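Local coordinates for protein putative glycyl-glycine endopeptidase lytM (Ruminococcus gnavus, PDB 3NYY) that probably acts as a membrane-anchored metalloendopeptidase of the M23 (LytM-like) family, consistent with cleavage of peptide bonds in bacterial cell-wall peptidoglycan, at residues V110-W113 with M114-N118; P189-A192 with G193-L196. All coordinates share one frame; numbering follows the deposited sequence.

Interaction 1 of 2, residues V110-W113 with M114-N118. With SO4 (sulfate ion), chain E.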
ATOM      1  N   VAL A 110       0.897  -1.755  -2.697  1.00 11.95           N
ATOM      2  CA  VAL A 110       0.664  -2.997  -1.969  1.00 10.68           C
ATOM      3  C   VAL A 110      -0.463  -3.777  -2.633  1.00 11.91           C
ATOM      4  O   VAL A 110      -1.188  -3.258  -3.488  1.00 12.30           O
ATOM      5  CB  VAL A 110       0.305  -2.756  -0.482  1.00 12.14           C
ATOM      6  CG1 VAL A 110       1.452  -2.089   0.288  1.00 10.74           C
ATOM      7  CG2 VAL A 110      -0.987  -1.961  -0.348  1.00 11.88           C
ATOM      8  N   ASP A 111      -0.556  -5.042  -2.287  1.00 11.22           N
ATOM      9  CA  ASP A 111      -1.674  -5.907  -2.694  1.00 10.17           C
ATOM     10  C   ASP A 111      -2.857  -5.606  -1.795  1.00 13.61           C
ATOM     11  O   ASP A 111      -2.938  -6.097  -0.664  1.00 16.52           O
ATOM     12  CB  ASP A 111      -1.278  -7.368  -2.560  1.00 12.64           C
ATOM     13  CG  ASP A 111      -2.259  -8.323  -3.250  1.00 16.70           C
ATOM     14  OD1 ASP A 111      -3.371  -7.882  -3.558  1.00 14.83           O
ATOM     15  OD2 ASP A 111      -1.873  -9.501  -3.475  1.00 18.25           O
ATOM     16  N   SER A 112      -3.798  -4.837  -2.307  1.00 12.29           N
ATOM     17  CA  SER A 112      -4.975  -4.432  -1.517  1.00 14.28           C
ATOM     18  C   SER A 112      -6.218  -5.254  -1.814  1.00 13.85           C
ATOM     19  O   SER A 112      -7.304  -4.939  -1.315  1.00 14.80           O
ATOM     20  CB  SER A 112      -5.258  -2.954  -1.789  1.00 14.94           C
ATOM     21  OG  SER A 112      -5.463  -2.736  -3.179  1.00 14.77           O
ATOM     22  N   TRP A 113      -6.077  -6.295  -2.630  1.00 14.13           N
ATOM     23  CA  TRP A 113      -7.202  -7.042  -3.159  1.00 12.96           C
ATOM     24  C   TRP A 113      -8.131  -7.566  -2.064  1.00 18.05           C
ATOM     25  O   TRP A 113      -9.336  -7.379  -2.123  1.00 17.55           O
ATOM     26  CB  TRP A 113      -6.711  -8.211  -4.036  1.00 13.11           C
ATOM     27  CG  TRP A 113      -7.855  -8.833  -4.784  1.00 12.79           C
ATOM     28  CD1 TRP A 113      -8.519  -9.982  -4.487  1.00 13.80           C
ATOM     29  CD2 TRP A 113      -8.489  -8.263  -5.911  1.00 11.70           C
ATOM     30  NE1 TRP A 113      -9.532 -10.183  -5.417  1.00 15.99           N
ATOM     31  CE2 TRP A 113      -9.514  -9.145  -6.307  1.00 13.46           C
ATOM     32  CE3 TRP A 113      -8.258  -7.109  -6.675  1.00 13.90           C
ATOM     33  CZ2 TRP A 113     -10.350  -8.866  -7.381  1.00 13.69           C
ATOM     34  CZ3 TRP A 113      -9.070  -6.849  -7.761  1.00 14.61           C
ATOM     35  CH2 TRP A 113     -10.115  -7.714  -8.087  1.00 14.71           C
HETATM   36  N   MSE A 114      -7.572  -8.199  -1.052  1.00 21.03           N
HETATM   37  CA  MSE A 114      -8.404  -8.799  -0.014  0.50 25.90           C
HETATM   38  C   MSE A 114      -9.020  -7.773   0.914  1.00 29.86           C
HETATM   39  O   MSE A 114     -10.094  -8.028   1.477  1.00 34.02           O
HETATM   40  CB  MSE A 114      -7.626  -9.852   0.751  0.50 24.90           C
HETATM   41  CG  MSE A 114      -7.184 -10.943  -0.156  0.50 26.34           C
HETATM   42 SE   MSE A 114      -7.003 -12.617   0.757  0.38 21.96          SE
HETATM   43  CE  MSE A 114      -5.231 -12.662   1.228  0.50 15.70           C
ATOM     44  N   PHE A 115      -8.378  -6.621   1.042  1.00 28.04           N
ATOM     45  CA  PHE A 115      -8.889  -5.520   1.834  1.00 32.46           C
ATOM     46  C   PHE A 115     -10.101  -4.928   1.051  1.00 35.08           C
ATOM     47  O   PHE A 115     -11.176  -4.727   1.612  1.00 36.81           O
ATOM     48  CB  PHE A 115      -7.751  -4.508   2.112  1.00 31.73           C
ATOM     49  CG  PHE A 115      -6.566  -5.114   2.881  1.00 30.62           C
ATOM     50  CD1 PHE A 115      -5.638  -5.959   2.245  1.00 32.55           C
ATOM     51  CD2 PHE A 115      -6.404  -4.875   4.245  1.00 43.25           C
ATOM     52  CE1 PHE A 115      -4.569  -6.552   2.959  1.00 35.80           C
ATOM     53  CE2 PHE A 115      -5.329  -5.446   4.960  1.00 36.04           C
ATOM     54  CZ  PHE A 115      -4.423  -6.293   4.325  1.00 36.99           C
ATOM     55  N   GLU A 116      -9.945  -4.736  -0.262  1.00 37.54           N
ATOM     56  CA  GLU A 116     -11.000  -4.144  -1.123  1.00 41.38           C
ATOM     57  C   GLU A 116     -12.230  -5.025  -1.344  1.00 45.56           C
ATOM     58  O   GLU A 116     -13.355  -4.506  -1.403  1.00 46.85           O
ATOM     59  CB  GLU A 116     -10.422  -3.766  -2.506  1.00 41.20           C
ATOM     60  CG  GLU A 116      -9.527  -2.531  -2.456  1.00 43.13           C
ATOM     61  CD  GLU A 116      -8.652  -2.344  -3.695  1.00 52.40           C
ATOM     62  OE1 GLU A 116      -8.904  -2.974  -4.747  1.00 45.95           O
ATOM     63  OE2 GLU A 116      -7.686  -1.557  -3.601  1.00 50.31           O
ATOM     64  N   ARG A 117     -12.018  -6.335  -1.499  1.00 47.96           N
ATOM     65  CA  ARG A 117     -13.130  -7.282  -1.739  1.00 53.36           C
ATOM     66  C   ARG A 117     -14.062  -7.445  -0.531  1.00 58.98           C
ATOM     67  O   ARG A 117     -15.282  -7.466  -0.700  1.00 60.39           O
ATOM     68  CB  ARG A 117     -12.614  -8.662  -2.204  1.00 51.97           C
ATOM     69  CG  ARG A 117     -12.031  -8.673  -3.616  1.00 48.76           C
ATOM     70  CD  ARG A 117     -13.037  -8.282  -4.687  1.00 40.19           C
ATOM     71  NE  ARG A 117     -14.160  -9.209  -4.711  1.00 43.97           N
ATOM     72  CZ  ARG A 117     -15.420  -8.911  -5.035  1.00 46.64           C
ATOM     73  NH1 ARG A 117     -15.783  -7.670  -5.357  1.00 43.67           N
ATOM     74  NH2 ARG A 117     -16.344  -9.870  -5.006  1.00 46.61           N
ATOM     75  N   ASN A 118     -13.483  -7.540   0.668  1.00 65.36           N
ATOM     76  CA  ASN A 118     -14.233  -7.775   1.917  1.00 69.87           C
ATOM     77  C   ASN A 118     -14.671  -6.460   2.566  1.00 73.59           C
ATOM     78  O   ASN A 118     -13.833  -5.653   2.977  1.00 74.21           O
ATOM     79  CB  ASN A 118     -13.397  -8.621   2.881  1.00 70.04           C
ATOM     80  CG  ASN A 118     -13.141 -10.025   2.344  1.00 72.44           C
ATOM     81  OD1 ASN A 118     -14.059 -10.846   2.282  1.00 75.05           O
ATOM     82  ND2 ASN A 118     -11.897 -10.301   1.943  1.00 66.81           N
TER
HETATM   83  S   SO4 E 283     -18.797  -8.673  -7.329  1.00 80.22           S
HETATM   84  O1  SO4 E 283     -17.530  -8.809  -8.028  1.00 78.73           O
HETATM   85  O2  SO4 E 283     -19.541  -7.575  -7.946  1.00 81.42           O
HETATM   86  O3  SO4 E 283     -19.529  -9.938  -7.418  1.00 82.00           O
HETATM   87  O4  SO4 E 283     -18.570  -8.365  -5.914  1.00 84.02           O
HETATM   88  O   HOH W   1      -4.794  -8.473  -0.520  1.00 23.82           O
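Ser112 OG donates a short hydrogen bond to Glu116 OE2, 2.6 Å away. The hydroxyl meets this oxygen from above the carboxylate plane. CG of Glu116 lies beside the backbone N (chi1 -73°), and the chain runs on extended from there, so the carboxylate reaches back to Ser112. Ser112 is the N-cap residue of helix 113-117, but its hydroxyl makes no capping bond. One residue further along, the next i to i+4 pair brings Arg117 alongside Trp113. Its CG sits over one face of the indole, 3.8 Å from the centroid of the five-membered ring, a CH-pi contact. The arginine chain then bends at chi2 and chi3, and NH1 and NH2 both bond to sulfate O4 at the edge of the guanidinium. Two helical bonds frame these pairs: Glu116 N to Ser112 O and Arg117 N to Trp113 O, each 2.9 Å.

Before the helix, Asp111 OD1 accepts from Trp113 N at 3.3 Å, an Asx turn; this oxygen also bonds Asn233. A water links Asp111 O to Met114 N. Further out, Glu116 OE1 takes Gly127 N, Arg117 pairs with Glu126, and Phe115 meets His216 of the second subunit edge-to-face. The sulfate also binds Arg19; its charge probably eases the closeness of the two arginines.

Interaction 2 of 2, residues P189-A192 with G193-L196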
ATOM      1  N   PRO A 189      -4.541   3.280 -31.925  1.00 17.71           N
ATOM      2  CA  PRO A 189      -3.664   2.222 -31.504  1.00 17.68           C
ATOM      3  C   PRO A 189      -2.567   2.784 -30.596  1.00 18.42           C
ATOM      4  O   PRO A 189      -2.114   3.901 -30.813  1.00 22.03           O
ATOM      5  CB  PRO A 189      -3.083   1.721 -32.842  1.00 19.74           C
ATOM      6  CG  PRO A 189      -3.009   2.964 -33.688  1.00 21.56           C
ATOM      7  CD  PRO A 189      -4.258   3.730 -33.319  1.00 19.37           C
ATOM      8  N   VAL A 190      -2.136   2.002 -29.610  1.00 15.95           N
ATOM      9  CA  VAL A 190      -1.007   2.329 -28.753  1.00 15.09           C
ATOM     10  C   VAL A 190      -0.027   1.136 -28.734  1.00 13.94           C
ATOM     11  O   VAL A 190      -0.434  -0.033 -28.915  1.00 15.99           O
ATOM     12  CB  VAL A 190      -1.406   2.716 -27.286  1.00 16.68           C
ATOM     13  CG1 VAL A 190      -2.237   4.027 -27.304  1.00 17.45           C
ATOM     14  CG2 VAL A 190      -2.088   1.603 -26.565  1.00 17.33           C
ATOM     15  N   LYS A 191       1.247   1.451 -28.536  1.00 14.62           N
ATOM     16  CA  LYS A 191       2.276   0.479 -28.267  1.00 14.34           C
ATOM     17  C   LYS A 191       2.629   0.562 -26.796  1.00 11.90           C
ATOM     18  O   LYS A 191       2.591   1.640 -26.158  1.00 13.33           O
ATOM     19  CB  LYS A 191       3.532   0.721 -29.126  1.00 15.84           C
ATOM     20  CG  LYS A 191       3.317   0.494 -30.626  1.00 23.49           C
ATOM     21  CD  LYS A 191       3.059  -0.941 -30.979  1.00 29.90           C
ATOM     22  CE  LYS A 191       4.329  -1.776 -30.890  1.00 39.29           C
ATOM     23  NZ  LYS A 191       4.121  -3.129 -31.508  1.00 42.22           N
ATOM     24  N   ALA A 192       2.987  -0.596 -26.224  1.00 12.51           N
ATOM     25  CA  ALA A 192       3.471  -0.628 -24.838  1.00 10.46           C
ATOM     26  C   ALA A 192       4.612   0.351 -24.660  1.00 13.91           C
ATOM     27  O   ALA A 192       5.517   0.447 -25.515  1.00 14.03           O
ATOM     28  CB  ALA A 192       3.901  -2.047 -24.482  1.00 12.32           C
ATOM     29  N   GLY A 193       4.545   1.127 -23.594  1.00 13.03           N
ATOM     30  CA  GLY A 193       5.510   2.195 -23.308  1.00 15.10           C
ATOM     31  C   GLY A 193       5.097   3.580 -23.768  1.00 13.73           C
ATOM     32  O   GLY A 193       5.691   4.568 -23.345  1.00 14.65           O
ATOM     33  N   ASP A 194       4.062   3.660 -24.603  1.00 13.23           N
ATOM     34  CA  ASP A 194       3.541   4.968 -25.052  1.00 14.48           C
ATOM     35  C   ASP A 194       2.907   5.730 -23.902  1.00 12.37           C
ATOM     36  O   ASP A 194       2.205   5.151 -23.094  1.00 13.00           O
ATOM     37  CB  ASP A 194       2.489   4.842 -26.148  1.00 14.89           C
ATOM     38  CG  ASP A 194       3.052   4.428 -27.499  1.00 17.83           C
ATOM     39  OD1 ASP A 194       4.279   4.386 -27.670  1.00 19.88           O
ATOM     40  OD2 ASP A 194       2.230   4.149 -28.395  1.00 17.85           O
ATOM     41  N   LEU A 195       3.098   7.042 -23.913  1.00 13.33           N
ATOM     42  CA  LEU A 195       2.464   7.902 -22.933  1.00 12.65           C
ATOM     43  C   LEU A 195       0.948   7.844 -23.031  1.00 11.91           C
ATOM     44  O   LEU A 195       0.393   7.987 -24.122  1.00 13.75           O
ATOM     45  CB  LEU A 195       2.944   9.329 -23.151  1.00 14.49           C
ATOM     46  CG  LEU A 195       2.530  10.321 -22.073  1.00 13.47           C
ATOM     47  CD1 LEU A 195       3.237  10.087 -20.711  1.00 14.15           C
ATOM     48  CD2 LEU A 195       2.754  11.772 -22.533  1.00 14.65           C
ATOM     49  N   LEU A 196       0.298   7.634 -21.893  1.00 12.03           N
ATOM     50  CA  LEU A 196      -1.157   7.760 -21.776  1.00 10.88           C
ATOM     51  C   LEU A 196      -1.589   9.066 -21.099  1.00 12.05           C
ATOM     52  O   LEU A 196      -2.708   9.534 -21.345  1.00 12.63           O
ATOM     53  CB  LEU A 196      -1.763   6.575 -21.004  1.00 13.62           C
ATOM     54  CG  LEU A 196      -1.583   5.193 -21.636  1.00 12.59           C
ATOM     55  CD1 LEU A 196      -2.213   4.053 -20.750  1.00 13.18           C
ATOM     56  CD2 LEU A 196      -2.087   5.161 -23.122  1.00 14.49           C
TER
HETATM   57  O   HOH W   2       6.246   2.460 -27.047  1.00 29.07           O
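Gly193 follows Ala192 at the tip of a type II beta turn that runs from Lys191 to Asp194. Its positive phi (95°) suits glycine at the third position, since a side chain there would be jammed against Ala192 O.

Asp194 carries most of the contact. Its backbone N donates to Lys191 O at 2.9 Å, the bond that closes the turn. The donor is tilted from the plane of that carbonyl. The side chain folds back over the same residue: with CG beside the backbone N (chi1 -72°), OD2 reaches Lys191 N at 2.9 Å. That bond is nearly straight, 169° at the hydrogen, but OD2 is met from above the carboxylate plane. Lys191 is therefore gripped at both its N and its O by one aspartate. Asp194 CG lies only 3.1 Å from Lys191 O, so the carboxylate is packed close against that carbonyl. The other oxygen, OD1, takes a hydrogen bond from a water at 2.8 Å. The same water donates to Ala192 O at 2.6 Å, so it bridges the carboxylate to the turn.

Beyond Leu195, Leu196 turns its CD2 back to Val190 CG1, 4.3 Å away, a loose apolar contact on the buried side.

The turn joins strand 189-190 to strand 195-198, which belong to different sheets. Strand 189-190 pairs with strand 148-153, and strand 195-198 lies between strands 141-143 and 180-181. Asp147 binds Lys191 NZ and Ala192 N, while Ile165 of strand 162-166 packs on both Val190 and Leu196.

Overall arrangement
Interactions 1 and 2 lie on opposite sides of the chain's centre. Their own centres are 28 Å apart and their nearest atoms about 18 Å, so they do not touch. Both are local, and they follow one another along the chain. Interaction 1 sits on a short surface helix, near helix 16-20 and the second subunit. Interaction 2 is a turn in the M23 peptidase region, and no other chain of the assembly touches it. The eight-stranded antiparallel sheet relates them: strand 107-108 leads into 110-118, and strand 189-190 into the turn. The sulfate, probably from the crystallisation liquor, belongs to interaction 1.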